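Local coordinates for nitrate transport protein (Xanthomonas axonopodis pv. citri, PDB 3KSX) that probably captures alkanesulfonates in the periplasm as the binding protein of an ABC importer, and is seen here holding the sulfonate buffer MOPS, at residues A26-L31 and P56-T61; E52-R57 and V228-G233. All coordinates share one frame; numbering follows the deposited sequence.

Contact 1: A26-L31 and P56-T61; sequences AEPAQL and PRTKIT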
ATOM      1  N   ALA A  26      28.991  13.717   3.889  1.00 57.06           N
ATOM      2  CA  ALA A  26      28.051  13.535   5.006  1.00 55.33           C
ATOM      3  C   ALA A  26      26.918  12.494   4.735  1.00 53.72           C
ATOM      4  O   ALA A  26      26.867  11.854   3.664  1.00 53.60           O
ATOM      5  CB  ALA A  26      27.460  14.918   5.389  1.00 55.34           C
ATOM      6  N   GLU A  27      26.072  12.297   5.754  1.00 51.05           N
ATOM      7  CA  GLU A  27      24.762  11.644   5.655  1.00 47.82           C
ATOM      8  C   GLU A  27      23.808  12.671   6.265  1.00 45.14           C
ATOM      9  O   GLU A  27      24.249  13.598   6.941  1.00 45.08           O
ATOM     10  CB  GLU A  27      24.719  10.352   6.473  1.00 47.95           C
ATOM     11  CG  GLU A  27      25.980   9.525   6.379  1.00 51.07           C
ATOM     12  CD  GLU A  27      25.852   8.197   7.094  1.00 54.50           C
ATOM     13  OE1 GLU A  27      25.754   8.195   8.341  1.00 55.29           O
ATOM     14  OE2 GLU A  27      25.862   7.160   6.401  1.00 54.00           O
ATOM     15  N   PRO A  28      22.506  12.549   6.020  1.00 41.97           N
ATOM     16  CA  PRO A  28      21.667  13.651   6.483  1.00 40.03           C
ATOM     17  C   PRO A  28      21.538  13.751   7.992  1.00 38.16           C
ATOM     18  O   PRO A  28      21.796  12.777   8.706  1.00 37.13           O
ATOM     19  CB  PRO A  28      20.311  13.332   5.867  1.00 40.31           C
ATOM     20  CG  PRO A  28      20.391  11.884   5.636  1.00 39.69           C
ATOM     21  CD  PRO A  28      21.741  11.587   5.228  1.00 41.05           C
ATOM     22  N   ALA A  29      21.130  14.934   8.461  1.00 36.15           N
ATOM     23  CA  ALA A  29      20.885  15.164   9.882  1.00 34.72           C
ATOM     24  C   ALA A  29      19.677  14.331  10.343  1.00 34.33           C
ATOM     25  O   ALA A  29      19.649  13.828  11.480  1.00 31.51           O
ATOM     26  CB  ALA A  29      20.595  16.615  10.132  1.00 34.88           C
ATOM     27  N   GLN A  30      18.693  14.168   9.452  1.00 33.10           N
ATOM     28  CA  GLN A  30      17.434  13.580   9.867  1.00 31.68           C
ATOM     29  C   GLN A  30      16.786  12.819   8.676  1.00 31.07           C
ATOM     30  O   GLN A  30      16.965  13.201   7.502  1.00 30.40           O
ATOM     31  CB  GLN A  30      16.477  14.678  10.368  1.00 33.45           C
ATOM     32  CG  GLN A  30      15.274  14.037  11.081  1.00 39.71           C
ATOM     33  CD  GLN A  30      14.232  15.024  11.634  1.00 44.18           C
ATOM     34  OE1 GLN A  30      14.093  16.153  11.152  1.00 46.82           O
ATOM     35  NE2 GLN A  30      13.469  14.566  12.628  1.00 46.86           N
ATOM     36  N   LEU A  31      16.046  11.755   8.993  1.00 28.85           N
ATOM     37  CA  LEU A  31      15.214  11.063   8.007  1.00 27.51           C
ATOM     38  C   LEU A  31      13.860  10.912   8.669  1.00 27.17           C
ATOM     39  O   LEU A  31      13.734  10.127   9.626  1.00 27.78           O
ATOM     40  CB  LEU A  31      15.792   9.681   7.694  1.00 27.30           C
ATOM     41  CG  LEU A  31      14.812   8.756   6.917  1.00 26.72           C
ATOM     42  CD1 LEU A  31      14.328   9.404   5.593  1.00 25.33           C
ATOM     43  CD2 LEU A  31      15.458   7.434   6.672  1.00 23.92           C
ATOM     44  N   PRO A  56      23.988   5.808  12.557  1.00 33.20           N
ATOM     45  CA  PRO A  56      24.091   6.331  13.898  1.00 33.17           C
ATOM     46  C   PRO A  56      24.127   7.871  13.970  1.00 32.91           C
ATOM     47  O   PRO A  56      23.751   8.447  14.984  1.00 33.06           O
ATOM     48  CB  PRO A  56      25.410   5.731  14.390  1.00 34.27           C
ATOM     49  CG  PRO A  56      26.200   5.412  13.152  1.00 34.31           C
ATOM     50  CD  PRO A  56      25.151   4.970  12.197  1.00 34.14           C
ATOM     51  N   ARG A  57      24.577   8.513  12.896  1.00 33.35           N
ATOM     52  CA  ARG A  57      24.638   9.968  12.815  1.00 34.57           C
ATOM     53  C   ARG A  57      23.360  10.648  12.233  1.00 34.64           C
ATOM     54  O   ARG A  57      23.330  11.855  11.994  1.00 36.12           O
ATOM     55  CB  ARG A  57      25.865  10.330  12.003  1.00 35.95           C
ATOM     56  CG  ARG A  57      27.201   9.937  12.679  1.00 38.07           C
ATOM     57  CD  ARG A  57      28.315   9.898  11.634  1.00 47.67           C
ATOM     58  NE  ARG A  57      28.019   8.985  10.497  1.00 53.74           N
ATOM     59  CZ  ARG A  57      28.237   7.650  10.484  1.00 56.44           C
ATOM     60  NH1 ARG A  57      28.751   7.020  11.542  1.00 55.45           N
ATOM     61  NH2 ARG A  57      27.927   6.911   9.412  1.00 55.84           N
ATOM     62  N   THR A  58      22.310   9.856  12.015  1.00 32.33           N
ATOM     63  CA  THR A  58      21.064  10.341  11.442  1.00 29.50           C
ATOM     64  C   THR A  58      19.916  10.092  12.429  1.00 28.97           C
ATOM     65  O   THR A  58      19.741   8.987  12.956  1.00 29.10           O
ATOM     66  CB  THR A  58      20.817   9.663  10.078  1.00 30.08           C
ATOM     67  OG1 THR A  58      21.899   9.974   9.199  1.00 28.30           O
ATOM     68  CG2 THR A  58      19.548  10.213   9.427  1.00 29.80           C
ATOM     69  N   LYS A  59      19.150  11.127  12.730  1.00 28.44           N
ATOM     70  CA  LYS A  59      17.996  10.983  13.611  1.00 28.90           C
ATOM     71  C   LYS A  59      16.914  10.363  12.721  1.00 30.28           C
ATOM     72  O   LYS A  59      16.537  10.982  11.710  1.00 30.79           O
ATOM     73  CB  LYS A  59      17.523  12.380  14.075  1.00 29.56           C
ATOM     74  CG  LYS A  59      16.339  12.390  15.043  1.00 34.92           C
ATOM     75  CD  LYS A  59      15.698  13.825  15.147  1.00 43.00           C
ATOM     76  CE  LYS A  59      14.713  14.015  16.291  1.00 49.27           C
ATOM     77  NZ  LYS A  59      13.209  13.847  15.961  1.00 53.80           N
ATOM     78  N   ILE A  60      16.441   9.181  13.087  1.00 29.53           N
ATOM     79  CA  ILE A  60      15.393   8.512  12.313  1.00 29.13           C
ATOM     80  C   ILE A  60      14.122   8.697  13.051  1.00 30.08           C
ATOM     81  O   ILE A  60      14.028   8.344  14.232  1.00 28.73           O
ATOM     82  CB  ILE A  60      15.637   6.990  12.247  1.00 31.36           C
ATOM     83  CG1 ILE A  60      17.074   6.648  11.785  1.00 29.33           C
ATOM     84  CG2 ILE A  60      14.623   6.292  11.338  1.00 29.22           C
ATOM     85  CD1 ILE A  60      17.431   6.932  10.406  1.00 29.04           C
ATOM     86  N   THR A  61      13.121   9.232  12.358  1.00 29.37           N
ATOM     87  CA  THR A  61      11.821   9.440  12.913  1.00 26.77           C
ATOM     88  C   THR A  61      10.737   8.767  12.002  1.00 28.17           C
ATOM     89  O   THR A  61      10.459   9.242  10.858  1.00 26.51           O
ATOM     90  CB  THR A  61      11.512  10.928  12.927  1.00 28.92           C
ATOM     91  OG1 THR A  61      12.533  11.635  13.651  1.00 32.63           O
ATOM     92  CG2 THR A  61      10.163  11.183  13.582  1.00 27.30           C
TER
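CG lies anti to the carbonyl carbon in both E27 (chi1 -41°) and R57 (-65°). E27 then runs out extended, while R57 bends at chi3 and brings its guanidinium back to the carboxylate. OE1 of E27 forms a salt bridge with NH2 of R57 at 2.7 Å. NH2 comes from above the carboxylate plane, 57° out of it. A weak bond from R57 NE reaches E27 OE1 at 3.2 Å. T58 OG1 donates to P28 O at 2.8 Å, in the carbonyl plane. From there the segments pair as parallel beta strands. K59 N bonds to A29 O at 3.0 Å, and the ladder goes on with L31 N to K59 O and T61 N to L31 O. Q30 and K59 point to one face of the sheet and lie side by side. L31 and I60 point to the other, where I60 CD1 touches L31 CB. The amide of Q30 adds a bond from NE2 to T61 OG1, 3.2 Å long. These are the starts of strands 30-36 and 59-65, the latter an outermost strand of its five-stranded mixed sheet. F227 of helix 225-244 packs on P28, L31 and T58. The T58 hydroxyl thus carries the pairing one step beyond the ladder, and the ion pair, bonded through a single carboxylate oxygen, would add a charge attraction at its loop end.

Contact 2: E52-R57 and V228-G233; sequences EQRFPR and VQQVMG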
ATOM      1  N   GLU A  52      18.375   2.844  12.553  1.00 29.67           N
ATOM      2  CA  GLU A  52      19.134   3.517  13.622  1.00 30.35           C
ATOM      3  C   GLU A  52      20.440   2.817  13.804  1.00 31.21           C
ATOM      4  O   GLU A  52      21.482   3.461  13.833  1.00 33.69           O
ATOM      5  CB  GLU A  52      18.373   3.546  14.931  1.00 30.27           C
ATOM      6  CG  GLU A  52      17.104   4.368  14.868  1.00 30.61           C
ATOM      7  CD  GLU A  52      15.875   3.597  14.330  1.00 32.16           C
ATOM      8  OE1 GLU A  52      16.003   2.485  13.780  1.00 30.54           O
ATOM      9  OE2 GLU A  52      14.763   4.113  14.472  1.00 35.22           O
ATOM     10  N   GLN A  53      20.424   1.504  13.793  1.00 31.71           N
ATOM     11  CA  GLN A  53      21.674   0.762  13.823  1.00 33.83           C
ATOM     12  C   GLN A  53      22.610   1.052  12.647  1.00 33.93           C
ATOM     13  O   GLN A  53      23.824   1.170  12.828  1.00 34.72           O
ATOM     14  CB  GLN A  53      21.393  -0.733  13.806  1.00 33.31           C
ATOM     15  CG  GLN A  53      20.606  -1.230  14.986  1.00 39.57           C
ATOM     16  CD  GLN A  53      20.619  -2.730  14.981  1.00 44.20           C
ATOM     17  OE1 GLN A  53      21.670  -3.319  14.755  1.00 45.45           O
ATOM     18  NE2 GLN A  53      19.462  -3.354  15.140  1.00 44.90           N
ATOM     19  N   ARG A  54      22.056   1.197  11.445  1.00 33.13           N
ATOM     20  CA  ARG A  54      22.847   1.462  10.246  1.00 32.17           C
ATOM     21  C   ARG A  54      23.386   2.928  10.135  1.00 32.36           C
ATOM     22  O   ARG A  54      24.471   3.199   9.589  1.00 31.09           O
ATOM     23  CB  ARG A  54      21.993   1.095   9.014  1.00 32.26           C
ATOM     24  CG  ARG A  54      22.731   1.294   7.664  1.00 37.40           C
ATOM     25  CD  ARG A  54      22.985  -0.032   6.960  1.00 46.03           C
ATOM     26  NE  ARG A  54      23.748   0.068   5.691  1.00 52.56           N
ATOM     27  CZ  ARG A  54      23.256  -0.188   4.457  1.00 56.86           C
ATOM     28  NH1 ARG A  54      21.972  -0.524   4.286  1.00 55.01           N
ATOM     29  NH2 ARG A  54      24.050  -0.099   3.371  1.00 57.18           N
ATOM     30  N   PHE A  55      22.648   3.875  10.657  1.00 31.68           N
ATOM     31  CA  PHE A  55      22.940   5.267  10.403  1.00 32.78           C
ATOM     32  C   PHE A  55      22.950   6.032  11.734  1.00 32.57           C
ATOM     33  O   PHE A  55      22.058   6.825  12.011  1.00 33.04           O
ATOM     34  CB  PHE A  55      21.851   5.813   9.492  1.00 33.51           C
ATOM     35  CG  PHE A  55      21.763   5.101   8.155  1.00 34.21           C
ATOM     36  CD1 PHE A  55      22.766   5.282   7.181  1.00 37.20           C
ATOM     37  CD2 PHE A  55      20.651   4.294   7.861  1.00 35.65           C
ATOM     38  CE1 PHE A  55      22.651   4.652   5.947  1.00 38.30           C
ATOM     39  CE2 PHE A  55      20.545   3.660   6.668  1.00 34.08           C
ATOM     40  CZ  PHE A  55      21.547   3.849   5.696  1.00 40.28           C
ATOM     41  N   PRO A  56      23.988   5.808  12.557  1.00 33.20           N
ATOM     42  CA  PRO A  56      24.091   6.331  13.898  1.00 33.17           C
ATOM     43  C   PRO A  56      24.127   7.871  13.970  1.00 32.91           C
ATOM     44  O   PRO A  56      23.751   8.447  14.984  1.00 33.06           O
ATOM     45  CB  PRO A  56      25.410   5.731  14.390  1.00 34.27           C
ATOM     46  CG  PRO A  56      26.200   5.412  13.152  1.00 34.31           C
ATOM     47  CD  PRO A  56      25.151   4.970  12.197  1.00 34.14           C
ATOM     48  N   ARG A  57      24.577   8.513  12.896  1.00 33.35           N
ATOM     49  CA  ARG A  57      24.638   9.968  12.815  1.00 34.57           C
ATOM     50  C   ARG A  57      23.360  10.648  12.233  1.00 34.64           C
ATOM     51  O   ARG A  57      23.330  11.855  11.994  1.00 36.12           O
ATOM     52  CB  ARG A  57      25.865  10.330  12.003  1.00 35.95           C
ATOM     53  CG  ARG A  57      27.201   9.937  12.679  1.00 38.07           C
ATOM     54  CD  ARG A  57      28.315   9.898  11.634  1.00 47.67           C
ATOM     55  NE  ARG A  57      28.019   8.985  10.497  1.00 53.74           N
ATOM     56  CZ  ARG A  57      28.237   7.650  10.484  1.00 56.44           C
ATOM     57  NH1 ARG A  57      28.751   7.020  11.542  1.00 55.45           N
ATOM     58  NH2 ARG A  57      27.927   6.911   9.412  1.00 55.84           N
ATOM     59  N   VAL A 228      19.850   7.271   0.478  1.00 29.49           N
ATOM     60  CA  VAL A 228      18.528   6.698   0.135  1.00 27.67           C
ATOM     61  C   VAL A 228      18.658   5.280  -0.385  1.00 28.27           C
ATOM     62  O   VAL A 228      17.867   4.387  -0.006  1.00 28.26           O
ATOM     63  CB  VAL A 228      17.775   7.600  -0.824  1.00 27.95           C
ATOM     64  CG1 VAL A 228      16.550   6.841  -1.466  1.00 27.55           C
ATOM     65  CG2 VAL A 228      17.320   8.882  -0.028  1.00 25.87           C
ATOM     66  N   GLN A 229      19.685   5.057  -1.201  1.00 28.43           N
ATOM     67  CA  GLN A 229      19.981   3.690  -1.722  1.00 30.39           C
ATOM     68  C   GLN A 229      20.260   2.716  -0.561  1.00 29.70           C
ATOM     69  O   GLN A 229      19.715   1.599  -0.513  1.00 29.23           O
ATOM     70  CB  GLN A 229      21.135   3.767  -2.707  1.00 31.64           C
ATOM     71  CG  GLN A 229      21.613   2.427  -3.268  1.00 35.65           C
ATOM     72  CD  GLN A 229      22.672   2.658  -4.393  1.00 48.33           C
ATOM     73  OE1 GLN A 229      22.706   1.918  -5.388  1.00 50.62           O
ATOM     74  NE2 GLN A 229      23.507   3.721  -4.249  1.00 48.47           N
ATOM     75  N   GLN A 230      21.108   3.146   0.384  1.00 29.65           N
ATOM     76  CA  GLN A 230      21.430   2.338   1.553  1.00 29.95           C
ATOM     77  C   GLN A 230      20.237   2.120   2.428  1.00 29.03           C
ATOM     78  O   GLN A 230      20.070   1.010   2.952  1.00 30.28           O
ATOM     79  CB  GLN A 230      22.540   2.970   2.357  1.00 29.64           C
ATOM     80  CG  GLN A 230      23.878   2.666   1.714  1.00 38.63           C
ATOM     81  CD  GLN A 230      24.821   3.802   1.869  1.00 44.88           C
ATOM     82  OE1 GLN A 230      24.906   4.414   2.944  1.00 49.22           O
ATOM     83  NE2 GLN A 230      25.521   4.140   0.784  1.00 51.10           N
ATOM     84  N   VAL A 231      19.381   3.146   2.600  1.00 27.22           N
ATOM     85  CA  VAL A 231      18.095   2.992   3.305  1.00 26.90           C
ATOM     86  C   VAL A 231      17.268   1.857   2.683  1.00 26.84           C
ATOM     87  O   VAL A 231      16.815   0.948   3.408  1.00 26.35           O
ATOM     88  CB  VAL A 231      17.300   4.326   3.335  1.00 26.61           C
ATOM     89  CG1 VAL A 231      15.917   4.117   3.896  1.00 29.65           C
ATOM     90  CG2 VAL A 231      18.037   5.387   4.232  1.00 26.43           C
ATOM     91  N   MET A 232      17.097   1.919   1.360  1.00 26.66           N
ATOM     92  CA  MET A 232      16.327   0.908   0.616  1.00 29.29           C
ATOM     93  C   MET A 232      16.959  -0.435   0.851  1.00 28.46           C
ATOM     94  O   MET A 232      16.252  -1.409   1.083  1.00 30.78           O
ATOM     95  CB  MET A 232      16.345   1.090  -0.885  1.00 26.87           C
ATOM     96  CG  MET A 232      15.718   2.367  -1.461  1.00 34.90           C
ATOM     97  SD  MET A 232      13.975   2.421  -1.064  1.00 39.90           S
ATOM     98  CE  MET A 232      13.882   3.375   0.483  1.00 38.10           C
ATOM     99  N   GLY A 233      18.300  -0.489   0.796  1.00 31.20           N
ATOM    100  CA  GLY A 233      19.035  -1.734   1.165  1.00 32.57           C
ATOM    101  C   GLY A 233      18.644  -2.362   2.482  1.00 34.27           C
ATOM    102  O   GLY A 233      18.500  -3.559   2.583  1.00 33.24           O
TER
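The turn that ends helix 50-54 packs against one side of helix 225-244, and R54 and F55 make the contact. Both residues point their CB atoms at the other helix. F55 turns the CZ edge of its ring to the helix. F55 CZ lies 3.6 Å from Q230 CB, which sits at the ring edge near its plane. On the neighbouring corner, F55 CE2 touches V231 CG2 at 3.9 Å. The ring and the Q230 amide are turned only 17° from each other, and OE1 of Q230 lies 3.8 Å from F55 CE1.

R54 starts with CG anti to its backbone N (chi1 -178°) and bends at chi2. Its CG comes over one face of the F55 ring, 3.3 Å above the plane and offset toward the rim. R54 and F55 run side by side toward the helix.

In the fold, this links the helix-to-strand connection between helix 50-54 and strand 59-65 to a long helix far along the chain. That helix also borders the sheet, since V231 and M232 touch L82 of strand 82-86. F55 is the first residue to leave helical geometry, and its buried ring also meets F227 edge-to-face.

The guanidinium end of R54 lies across the Q230 side chain at about a right angle. Q230 CB is over one guanidinium face, and Q230 CG is 3.2 Å from R54 NH2. R54 NH1 comes within 2.8 Å of Q230 O, but the angle is too poor for a hydrogen bond. Its hydrogen-bond partner is OG1 of T234, one residue beyond G233.

The centres of contact 1 and contact 2 are about 8 Å apart, on the same side of the chain's centre. They share P56 and R57. Along the chain, segment 26-31 comes first, then 52-57 runs into 56-61, and 228-233 comes far later, 171 residues after the end of 52-57. Contact 1 joins two parallel strands of one five-stranded sheet; contact 2 places the helix end before the second strand against helix 225-244. The two also touch directly: E27 OE2 is 3.7 Å from F55 CD1, and L31 CD2 is 4.1 Å from V231 CG2. Early and late parts of the chain thus meet in one lobe of the binding protein, around F227.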